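Local coordinates for protein thiol-activated cytolysin (Desulfobulbus propionicus, PDB 6NAL) that belongs to the thiol-activated, cholesterol-dependent cytolysin family and probably perforates membranes by assembling into an oligomeric beta-barrel pore, at residues A[188-194]-A[243-249]; A[23-27]-A[155-161]; A[102-107]-A[128-132]. All blocks are in the same frame, centred on the assembly; numbering follows the deposited sequence.

Interaction 1. Residues A[188-194]-A[243-249]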
loop_
_atom_site.group_PDB
_atom_site.type_symbol
_atom_site.label_atom_id
_atom_site.label_comp_id
_atom_site.label_asym_id
_atom_site.label_seq_id
_atom_site.Cartn_x
_atom_site.Cartn_y
_atom_site.Cartn_z
ATOM N N VAL A 188 20.174 6.670 -4.415
ATOM C CA VAL A 188 20.602 7.354 -5.639
ATOM C C VAL A 188 19.431 7.530 -6.594
ATOM O O VAL A 188 18.733 6.574 -6.929
ATOM C CB VAL A 188 21.742 6.602 -6.356
ATOM C CG1 VAL A 188 22.182 7.320 -7.611
ATOM C CG2 VAL A 188 22.939 6.356 -5.434
ATOM N N TYR A 189 19.260 8.732 -7.090
ATOM C CA TYR A 189 18.309 8.997 -8.147
ATOM C C TYR A 189 19.015 9.564 -9.385
ATOM O O TYR A 189 19.856 10.458 -9.288
ATOM C CB TYR A 189 17.264 9.966 -7.601
ATOM C CG TYR A 189 16.068 10.129 -8.470
ATOM C CD1 TYR A 189 15.024 9.253 -8.408
ATOM C CD2 TYR A 189 15.995 11.140 -9.361
ATOM C CE1 TYR A 189 13.916 9.381 -9.219
ATOM C CE2 TYR A 189 14.865 11.300 -10.180
ATOM C CZ TYR A 189 13.836 10.403 -10.105
ATOM O OH TYR A 189 12.733 10.533 -10.914
ATOM N N LEU A 190 18.607 9.110 -10.556
ATOM C CA LEU A 190 19.308 9.492 -11.779
ATOM C C LEU A 190 18.378 10.017 -12.853
ATOM O O LEU A 190 17.385 9.377 -13.199
ATOM C CB LEU A 190 20.086 8.325 -12.346
ATOM C CG LEU A 190 21.237 8.724 -13.271
ATOM C CD1 LEU A 190 22.386 9.225 -12.453
ATOM C CD2 LEU A 190 21.633 7.485 -14.087
ATOM N N ILE A 191 18.734 11.165 -13.408
ATOM C CA ILE A 191 18.030 11.766 -14.528
ATOM C C ILE A 191 18.972 11.816 -15.719
ATOM O O ILE A 191 20.150 12.160 -15.581
ATOM C CB ILE A 191 17.548 13.184 -14.149
ATOM C CG1 ILE A 191 16.536 13.117 -13.002
ATOM C CG2 ILE A 191 16.927 13.928 -15.336
ATOM C CD1 ILE A 191 16.190 14.466 -12.448
ATOM N N ARG A 192 18.428 11.544 -16.899
ATOM C CA ARG A 192 19.153 11.696 -18.134
ATOM C C ARG A 192 18.361 12.499 -19.140
ATOM O O ARG A 192 17.231 12.146 -19.447
ATOM C CB ARG A 192 19.462 10.353 -18.752
ATOM C CG ARG A 192 20.419 10.481 -19.862
ATOM C CD ARG A 192 20.533 9.242 -20.693
ATOM N NE ARG A 192 19.239 8.760 -21.133
ATOM C CZ ARG A 192 19.074 7.650 -21.830
ATOM N NH1 ARG A 192 20.155 6.949 -22.164
ATOM N NH2 ARG A 192 17.852 7.252 -22.180
ATOM N N PHE A 193 18.995 13.526 -19.701
ATOM C CA PHE A 193 18.500 14.247 -20.873
ATOM C C PHE A 193 19.281 13.788 -22.093
ATOM O O PHE A 193 20.510 13.842 -22.082
ATOM C CB PHE A 193 18.679 15.757 -20.710
ATOM C CG PHE A 193 17.878 16.353 -19.573
ATOM C CD1 PHE A 193 18.350 16.309 -18.293
ATOM C CD2 PHE A 193 16.680 16.966 -19.820
ATOM C CE1 PHE A 193 17.655 16.840 -17.254
ATOM C CE2 PHE A 193 15.968 17.510 -18.799
ATOM C CZ PHE A 193 16.456 17.443 -17.488
ATOM N N LYS A 194 18.591 13.331 -23.141
ATOM C CA LYS A 194 19.295 12.794 -24.290
ATOM C C LYS A 194 18.807 13.391 -25.596
ATOM O O LYS A 194 17.616 13.332 -25.900
ATOM C CB LYS A 194 19.142 11.277 -24.357
ATOM C CG LYS A 194 19.954 10.568 -25.509
ATOM C CD LYS A 194 19.391 9.137 -25.764
ATOM C CE LYS A 194 20.544 8.212 -26.015
ATOM N NZ LYS A 194 20.380 6.824 -25.393
ATOM N N GLN A 243 24.275 14.263 -24.320
ATOM C CA GLN A 243 23.719 13.513 -23.218
ATOM C C GLN A 243 24.124 14.249 -21.953
ATOM O O GLN A 243 25.273 14.651 -21.784
ATOM C CB GLN A 243 24.224 12.069 -23.277
ATOM C CG GLN A 243 23.304 11.051 -22.728
ATOM C CD GLN A 243 23.608 9.651 -23.225
ATOM O OE1 GLN A 243 22.704 8.830 -23.304
ATOM N NE2 GLN A 243 24.863 9.365 -23.543
ATOM N N ILE A 244 23.154 14.437 -21.090
ATOM C CA ILE A 244 23.342 15.015 -19.778
ATOM C C ILE A 244 22.805 14.044 -18.727
ATOM O O ILE A 244 21.659 13.580 -18.818
ATOM C CB ILE A 244 22.622 16.370 -19.665
ATOM C CG1 ILE A 244 23.123 17.257 -20.810
ATOM C CG2 ILE A 244 22.848 16.923 -18.292
ATOM C CD1 ILE A 244 22.272 18.473 -21.019
ATOM N N PHE A 245 23.613 13.778 -17.714
ATOM C CA PHE A 245 23.217 12.955 -16.582
ATOM C C PHE A 245 23.248 13.803 -15.333
ATOM O O PHE A 245 24.217 14.526 -15.124
ATOM C CB PHE A 245 24.177 11.777 -16.402
ATOM C CG PHE A 245 24.007 10.704 -17.414
ATOM C CD1 PHE A 245 24.739 10.710 -18.568
ATOM C CD2 PHE A 245 23.110 9.674 -17.196
ATOM C CE1 PHE A 245 24.590 9.693 -19.514
ATOM C CE2 PHE A 245 22.942 8.667 -18.126
ATOM C CZ PHE A 245 23.687 8.673 -19.281
ATOM N N LEU A 246 22.209 13.698 -14.502
ATOM C CA LEU A 246 22.184 14.299 -13.173
ATOM C C LEU A 246 22.030 13.213 -12.111
ATOM O O LEU A 246 21.019 12.513 -12.077
ATOM C CB LEU A 246 21.034 15.290 -13.037
ATOM C CG LEU A 246 21.224 16.663 -13.654
ATOM C CD1 LEU A 246 20.766 16.474 -15.071
ATOM C CD2 LEU A 246 20.449 17.660 -12.879
ATOM N N LYS A 247 22.988 13.123 -11.209
ATOM C CA LYS A 247 22.973 12.121 -10.158
ATOM C C LYS A 247 22.655 12.812 -8.844
ATOM O O LYS A 247 23.339 13.760 -8.460
ATOM C CB LYS A 247 24.316 11.399 -10.074
ATOM C CG LYS A 247 24.353 10.367 -8.979
ATOM C CD LYS A 247 25.656 9.548 -9.058
ATOM C CE LYS A 247 26.392 9.561 -7.714
ATOM N NZ LYS A 247 26.682 10.972 -7.315
ATOM N N PHE A 248 21.604 12.351 -8.170
ATOM C CA PHE A 248 21.216 12.857 -6.859
ATOM C C PHE A 248 21.447 11.753 -5.832
ATOM O O PHE A 248 20.896 10.661 -5.963
ATOM C CB PHE A 248 19.757 13.274 -6.824
ATOM C CG PHE A 248 19.365 14.262 -7.862
ATOM C CD1 PHE A 248 19.010 13.858 -9.134
ATOM C CD2 PHE A 248 19.330 15.612 -7.568
ATOM C CE1 PHE A 248 18.650 14.793 -10.091
ATOM C CE2 PHE A 248 18.945 16.534 -8.506
ATOM C CZ PHE A 248 18.619 16.124 -9.772
ATOM N N GLU A 249 22.253 12.039 -4.828
ATOM C CA GLU A 249 22.666 11.092 -3.807
ATOM C C GLU A 249 22.331 11.713 -2.451
ATOM O O GLU A 249 22.561 12.914 -2.229
ATOM C CB GLU A 249 24.161 10.793 -3.911
ATOM C CG GLU A 249 24.553 9.405 -3.421
ATOM C CD GLU A 249 26.039 9.059 -3.651
ATOM O OE1 GLU A 249 26.849 9.224 -2.703
ATOM O OE2 GLU A 249 26.391 8.605 -4.770
#

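Interaction 2. Residues A[23-27]-A[155-161]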
loop_
_atom_site.group_PDB
_atom_site.type_symbol
_atom_site.label_atom_id
_atom_site.label_comp_id
_atom_site.label_asym_id
_atom_site.label_seq_id
_atom_site.Cartn_x
_atom_site.Cartn_y
_atom_site.Cartn_z
ATOM N N VAL A 23 23.104 -12.680 -24.250
ATOM C CA VAL A 23 22.025 -12.580 -23.263
ATOM C C VAL A 23 22.410 -11.565 -22.198
ATOM O O VAL A 23 23.497 -11.649 -21.616
ATOM C CB VAL A 23 21.732 -13.933 -22.590
ATOM C CG1 VAL A 23 22.978 -14.422 -21.938
ATOM C CG2 VAL A 23 20.607 -13.784 -21.523
ATOM N N PHE A 24 21.520 -10.603 -21.934
ATOM C CA PHE A 24 21.738 -9.686 -20.826
ATOM C C PHE A 24 21.748 -10.502 -19.545
ATOM O O PHE A 24 20.930 -11.418 -19.375
ATOM C CB PHE A 24 20.636 -8.609 -20.767
ATOM C CG PHE A 24 20.897 -7.557 -19.757
ATOM C CD1 PHE A 24 21.736 -6.487 -20.035
ATOM C CD2 PHE A 24 20.315 -7.646 -18.487
ATOM C CE1 PHE A 24 21.983 -5.498 -19.058
ATOM C CE2 PHE A 24 20.563 -6.662 -17.505
ATOM C CZ PHE A 24 21.385 -5.597 -17.782
ATOM N N ASN A 25 22.647 -10.169 -18.629
ATOM C CA ASN A 25 22.551 -10.773 -17.313
ATOM C C ASN A 25 22.368 -9.732 -16.223
ATOM O O ASN A 25 23.258 -8.904 -15.980
ATOM C CB ASN A 25 23.748 -11.622 -16.963
ATOM C CG ASN A 25 23.595 -12.232 -15.585
ATOM O OD1 ASN A 25 22.581 -12.914 -15.258
ATOM N ND2 ASN A 25 24.569 -11.926 -14.732
ATOM N N GLY A 26 21.222 -9.802 -15.547
ATOM C CA GLY A 26 20.904 -8.856 -14.516
ATOM C C GLY A 26 21.180 -9.442 -13.155
ATOM O O GLY A 26 21.542 -10.601 -13.006
ATOM N N THR A 27 21.047 -8.576 -12.165
ATOM C CA THR A 27 21.062 -8.990 -10.782
ATOM C C THR A 27 19.971 -10.010 -10.499
ATOM O O THR A 27 18.838 -9.916 -10.982
ATOM C CB THR A 27 20.866 -7.757 -9.909
ATOM O OG1 THR A 27 21.730 -6.723 -10.393
ATOM C CG2 THR A 27 21.153 -8.031 -8.448
ATOM N N ASP A 155 21.301 -0.666 -8.457
ATOM C CA ASP A 155 22.679 -1.093 -8.709
ATOM C C ASP A 155 23.037 -0.841 -10.174
ATOM O O ASP A 155 22.226 -0.335 -10.961
ATOM C CB ASP A 155 22.892 -2.579 -8.327
ATOM C CG ASP A 155 21.955 -3.540 -9.084
ATOM O OD1 ASP A 155 21.164 -3.040 -9.941
ATOM O OD2 ASP A 155 21.997 -4.777 -8.798
ATOM N N GLU A 156 24.269 -1.218 -10.538
ATOM C CA GLU A 156 24.770 -0.912 -11.872
ATOM C C GLU A 156 23.892 -1.530 -12.951
ATOM O O GLU A 156 23.836 -1.009 -14.070
ATOM C CB GLU A 156 26.216 -1.389 -12.027
ATOM C CG GLU A 156 27.255 -0.618 -11.198
ATOM C CD GLU A 156 27.549 -1.292 -9.834
ATOM O OE1 GLU A 156 26.738 -2.181 -9.408
ATOM O OE2 GLU A 156 28.572 -0.918 -9.184
ATOM N N ASN A 157 23.178 -2.621 -12.642
ATOM C CA ASN A 157 22.459 -3.309 -13.712
ATOM C C ASN A 157 21.118 -2.667 -13.986
ATOM O O ASN A 157 20.630 -2.709 -15.119
ATOM C CB ASN A 157 22.252 -4.787 -13.394
ATOM C CG ASN A 157 23.501 -5.624 -13.676
ATOM O OD1 ASN A 157 24.121 -5.544 -14.758
ATOM N ND2 ASN A 157 23.882 -6.416 -12.692
ATOM N N GLU A 158 20.487 -2.115 -12.960
ATOM C CA GLU A 158 19.271 -1.376 -13.205
ATOM C C GLU A 158 19.613 -0.138 -13.998
ATOM O O GLU A 158 18.857 0.251 -14.884
ATOM C CB GLU A 158 18.553 -0.991 -11.898
ATOM C CG GLU A 158 17.020 -0.734 -12.125
ATOM C CD GLU A 158 16.295 0.061 -11.021
ATOM O OE1 GLU A 158 16.823 0.161 -9.883
ATOM O OE2 GLU A 158 15.181 0.603 -11.298
ATOM N N LEU A 159 20.772 0.462 -13.703
ATOM C CA LEU A 159 21.243 1.635 -14.422
ATOM C C LEU A 159 21.413 1.321 -15.888
ATOM O O LEU A 159 20.840 1.998 -16.744
ATOM C CB LEU A 159 22.574 2.125 -13.841
ATOM C CG LEU A 159 22.861 3.615 -14.031
ATOM C CD1 LEU A 159 23.736 4.260 -12.996
ATOM C CD2 LEU A 159 23.548 3.805 -15.389
HETATM N N MSE A 160 22.171 0.290 -16.204
HETATM C CA MSE A 160 22.467 0.008 -17.601
HETATM C C MSE A 160 21.188 -0.257 -18.336
HETATM O O MSE A 160 20.991 0.208 -19.423
HETATM C CB MSE A 160 23.401 -1.168 -17.752
HETATM C CG MSE A 160 24.880 -0.793 -17.601
HETATM SE SE MSE A 160 25.908 -2.407 -17.116
HETATM C CE MSE A 160 25.389 -3.552 -18.575
ATOM N N LEU A 161 20.271 -0.979 -17.711
ATOM C CA LEU A 161 19.074 -1.391 -18.438
ATOM C C LEU A 161 18.067 -0.259 -18.657
ATOM O O LEU A 161 17.307 -0.280 -19.622
ATOM C CB LEU A 161 18.404 -2.526 -17.680
ATOM C CG LEU A 161 17.327 -3.237 -18.459
ATOM C CD1 LEU A 161 17.869 -3.782 -19.780
ATOM C CD2 LEU A 161 16.745 -4.383 -17.593
#

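Interaction 3. Residues A[102-107]-A[128-132]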
loop_
_atom_site.group_PDB
_atom_site.type_symbol
_atom_site.label_atom_id
_atom_site.label_comp_id
_atom_site.label_asym_id
_atom_site.label_seq_id
_atom_site.Cartn_x
_atom_site.Cartn_y
_atom_site.Cartn_z
ATOM N N VAL A 102 24.551 9.056 -44.256
ATOM C CA VAL A 102 24.410 10.011 -43.173
ATOM C C VAL A 102 23.011 10.580 -43.250
ATOM O O VAL A 102 22.634 11.136 -44.276
ATOM C CB VAL A 102 25.426 11.154 -43.280
ATOM C CG1 VAL A 102 25.253 12.091 -42.143
ATOM C CG2 VAL A 102 26.818 10.601 -43.368
ATOM N N ASP A 103 22.270 10.491 -42.167
ATOM C CA ASP A 103 20.920 11.023 -42.122
ATOM C C ASP A 103 20.942 12.297 -41.295
ATOM O O ASP A 103 20.992 12.232 -40.060
ATOM C CB ASP A 103 19.945 10.025 -41.520
ATOM C CG ASP A 103 18.605 10.676 -41.195
ATOM O OD1 ASP A 103 18.147 11.505 -42.037
ATOM O OD2 ASP A 103 18.035 10.391 -40.096
ATOM N N LEU A 104 20.943 13.472 -41.986
ATOM C CA LEU A 104 20.805 14.665 -41.173
ATOM C C LEU A 104 19.413 15.248 -41.318
ATOM O O LEU A 104 18.892 15.314 -42.427
ATOM C CB LEU A 104 21.789 15.771 -41.501
ATOM C CG LEU A 104 23.210 15.279 -41.507
ATOM C CD1 LEU A 104 23.555 15.031 -42.969
ATOM C CD2 LEU A 104 24.131 16.294 -40.922
ATOM N N PRO A 105 18.862 15.770 -40.227
ATOM C CA PRO A 105 17.471 16.257 -40.222
ATOM C C PRO A 105 17.332 17.504 -41.060
ATOM O O PRO A 105 18.200 18.382 -41.053
ATOM C CB PRO A 105 17.184 16.555 -38.742
ATOM C CG PRO A 105 18.489 16.186 -37.979
ATOM C CD PRO A 105 19.597 16.170 -39.029
ATOM N N GLY A 106 16.246 17.546 -41.813
ATOM C CA GLY A 106 16.029 18.610 -42.766
ATOM C C GLY A 106 16.830 18.502 -44.038
ATOM O O GLY A 106 16.625 19.320 -44.940
ATOM N N ALA A 107 17.744 17.545 -44.128
ATOM C CA ALA A 107 18.551 17.330 -45.316
ATOM C C ALA A 107 18.131 16.036 -45.993
ATOM O O ALA A 107 17.550 15.146 -45.366
ATOM C CB ALA A 107 20.040 17.269 -44.965
ATOM N N ILE A 128 30.637 15.036 -45.342
ATOM C CA ILE A 128 29.210 15.351 -45.439
ATOM C C ILE A 128 28.793 16.371 -44.378
ATOM O O ILE A 128 27.943 17.236 -44.624
ATOM C CB ILE A 128 28.387 14.058 -45.328
ATOM C CG1 ILE A 128 28.766 13.169 -46.504
ATOM C CG2 ILE A 128 26.895 14.363 -45.280
ATOM C CD1 ILE A 128 28.124 11.831 -46.466
ATOM N N LEU A 129 29.336 16.251 -43.166
ATOM C CA LEU A 129 29.038 17.234 -42.132
ATOM C C LEU A 129 29.537 18.620 -42.532
ATOM O O LEU A 129 28.855 19.630 -42.297
ATOM C CB LEU A 129 29.677 16.816 -40.815
ATOM C CG LEU A 129 28.849 15.960 -39.853
ATOM C CD1 LEU A 129 29.713 15.677 -38.648
ATOM C CD2 LEU A 129 27.619 16.686 -39.488
ATOM N N SER A 130 30.746 18.686 -43.100
ATOM C CA SER A 130 31.304 19.956 -43.551
ATOM C C SER A 130 30.392 20.612 -44.574
ATOM O O SER A 130 30.055 21.787 -44.449
ATOM C CB SER A 130 32.703 19.730 -44.113
ATOM O OG SER A 130 33.586 19.416 -43.050
ATOM N N LYS A 131 29.935 19.850 -45.564
ATOM C CA LYS A 131 29.108 20.444 -46.595
ATOM C C LYS A 131 27.785 20.891 -46.019
ATOM O O LYS A 131 27.165 21.813 -46.548
ATOM C CB LYS A 131 28.902 19.467 -47.758
ATOM C CG LYS A 131 30.201 18.879 -48.413
ATOM C CD LYS A 131 31.414 19.824 -48.379
ATOM C CE LYS A 131 32.760 19.102 -48.648
ATOM N NZ LYS A 131 32.606 17.954 -49.583
ATOM N N TRP A 132 27.342 20.281 -44.925
ATOM C CA TRP A 132 26.052 20.702 -44.412
ATOM C C TRP A 132 26.163 21.970 -43.591
ATOM O O TRP A 132 25.293 22.837 -43.695
ATOM C CB TRP A 132 25.377 19.639 -43.562
ATOM C CG TRP A 132 23.929 19.994 -43.305
ATOM C CD1 TRP A 132 22.911 20.134 -44.240
ATOM C CD2 TRP A 132 23.349 20.271 -42.049
ATOM N NE1 TRP A 132 21.736 20.457 -43.613
ATOM C CE2 TRP A 132 21.978 20.541 -42.265
ATOM C CE3 TRP A 132 23.848 20.302 -40.750
ATOM C CZ2 TRP A 132 21.112 20.837 -41.223
ATOM C CZ3 TRP A 132 22.987 20.594 -39.719
ATOM C CH2 TRP A 132 21.636 20.871 -39.959
#

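Interaction 1. Residues A[188-194]-A[243-249]
Ile191 and Phe248 make the closest apolar contact between the two strands, with Ile191 CD1 3.4 Å from Phe248 CE1 as the isoleucine tip meets the ring at a slant. On the same face, Phe248 CD1 lies near the plane of the Tyr189 ring, 4.1 Å from Tyr189 CD2, so these two rings run side by side and are not stacked. Phe193 CE1 reaches diagonally to Leu246 CD1 at 3.8 Å. Helix 254-264 covers the Tyr189 and Phe248 end of this face, and Tyr189 OH is bonded to Ser150 OG.

On the other face the arginine chain is used as a hydrophobic arm. With Arg192 CG anti to the backbone N (chi1 -169°), CG sits 3.8 Å from the centroid of the Phe245 ring and 22° off its normal, a CH-pi contact. Beyond it, Arg192 NH1 makes a weak hydrogen bond to Gln243 OE1 at 3.4 Å, while Lys194 NZ is satisfied by Asn335 OD1.

Six backbone hydrogen bonds join Tyr189 with Phe248, Ile191 with Leu246 and Phe193 with Ile244. Tyr189 N to Phe248 O measures 2.8 Å. Ile191 N to Leu246 O, the longest, measures 3.0 Å. The strands run at 167° in unbroken register. Such paired long strands, flanked by 147-152 and 287-294, belong to the central antiparallel sheet characteristic of the MACPF/CDC fold.

Interaction 2. Residues A[23-27]-A[155-161]
The N-terminus of helix 156-163 is capped by Asp155, and Thr27 of the extended segment 23-27 grips that cap from outside. In the chain the helix falls between strands 147-152 and 187-202, a position consistent with the first helical bundle of related cytolysins, which refolds there into a transmembrane hairpin. Segment 23-27 runs beside strand 349-372, with Thr27 backbone-bonded to Glu354, so the contact joins this helix to the region of strand 349-372.

The two carboxylate oxygens of Asp155 divide the work. OD1 turns inward to the helix: Glu158 N donates to Asp155 OD1 at 3.2 Å, the usual N-cap bond, supplemented by a weak one from Asn157 N. This is possible because CG is tucked between the backbone N and the carbonyl carbon (chi1 58°). OD2 faces outward and accepts from Thr27 OG1 over a short 2.5 Å, on its syn side but 29° out of the carboxylate plane. The same hydroxyl oxygen accepts from Asn157 ND2 at 3.2 Å, nearly in the amide plane. Thr27 OG1 is thus both donor and acceptor, and its two bonds fix the threonine over the first turn. The helix dipole and the amides gathered at OD1 would tend to stabilise the aspartate's negative charge.

The apolar half of the contact centres on Phe24, whose ring also meets Phe59 edge-to-face. Leu161 CD1 lies over one face of the Phe24 ring, and Phe24 CE1 is 4.0 Å from the methyl CE of Met160, a selenomethionine. At the ring edge, near its plane, Phe24 CZ stands 4.0 Å from the backbone oxygen Asn157 O.

Interaction 3. Residues A[102-107]-A[128-132]
Leu104 and Ala107, both of which pack against Trp132, are tied to each other by the bond from Ala107 N to Leu104 O, 3.0 Å long. It closes a type II beta turn with Pro105 in the second position and Gly106 in the third, where the positive phi of 77° fits that turn. No hydrogen bond crosses to helix 118-133, so the contact between the two segments rests on side-chain packing.

The turn sets its residues around the indole. Leu104 CD2 lies 4.0 Å from Trp132 CE3, above the ring plane but displaced toward the rim, as the two side chains slide past one another in opposite directions. Ala107 CB approaches Trp132 NE1 to 3.9 Å at the pyrrole part, and the carbonyl oxygen Pro105 O lies 3.8 Å from Trp132 CZ2. With CG anti to the backbone N (chi1 -168°), the indole projects out from the helix toward the turn.

Leu104 also splits its methyls between helix residues: CD2 touches Leu129 CD2 at 3.8 Å, whereas CD1 meets Ile128 CG2 at 4.1 Å. Earlier in the chain, on strand 98-103, Val102 reaches toward Ile128 tip to tip, with Val102 CG2 3.6 Å from Ile128 CD1. Ile128 further touches Ile110 and Phe112 of the partner strand.

At the outer end, Trp439 of the second subunit packs on Pro105 and Ala436 of that subunit on Trp132; both belong to its tryptophan-rich segment, the family's undecapeptide by sequence. The arrangement is a helix packed against a beta hairpin, 98-103 with 110-114, whose connecting loop contains a Pro-Gly type II turn.

How the interactions relate
Interactions 1 and 2 touch although their centres are 17 Å apart: Leu190 CD2 packs on Leu159 CD1 at 4.0 Å, so the helix capped in interaction 2 sits against the sheet paired in interaction 1. Interaction 3 is remote, with its centre about 30 Å from that of interaction 1 and their nearest atoms about 12 Å apart; yet both reach one sheet, since strands 98-103 and 187-202 are neighbours in it. Between interactions 2 and 3 the nearest atoms are about 23 Å apart. In sequence, interaction 3 is nested in the loop that interaction 2 closes, and both precede interaction 1.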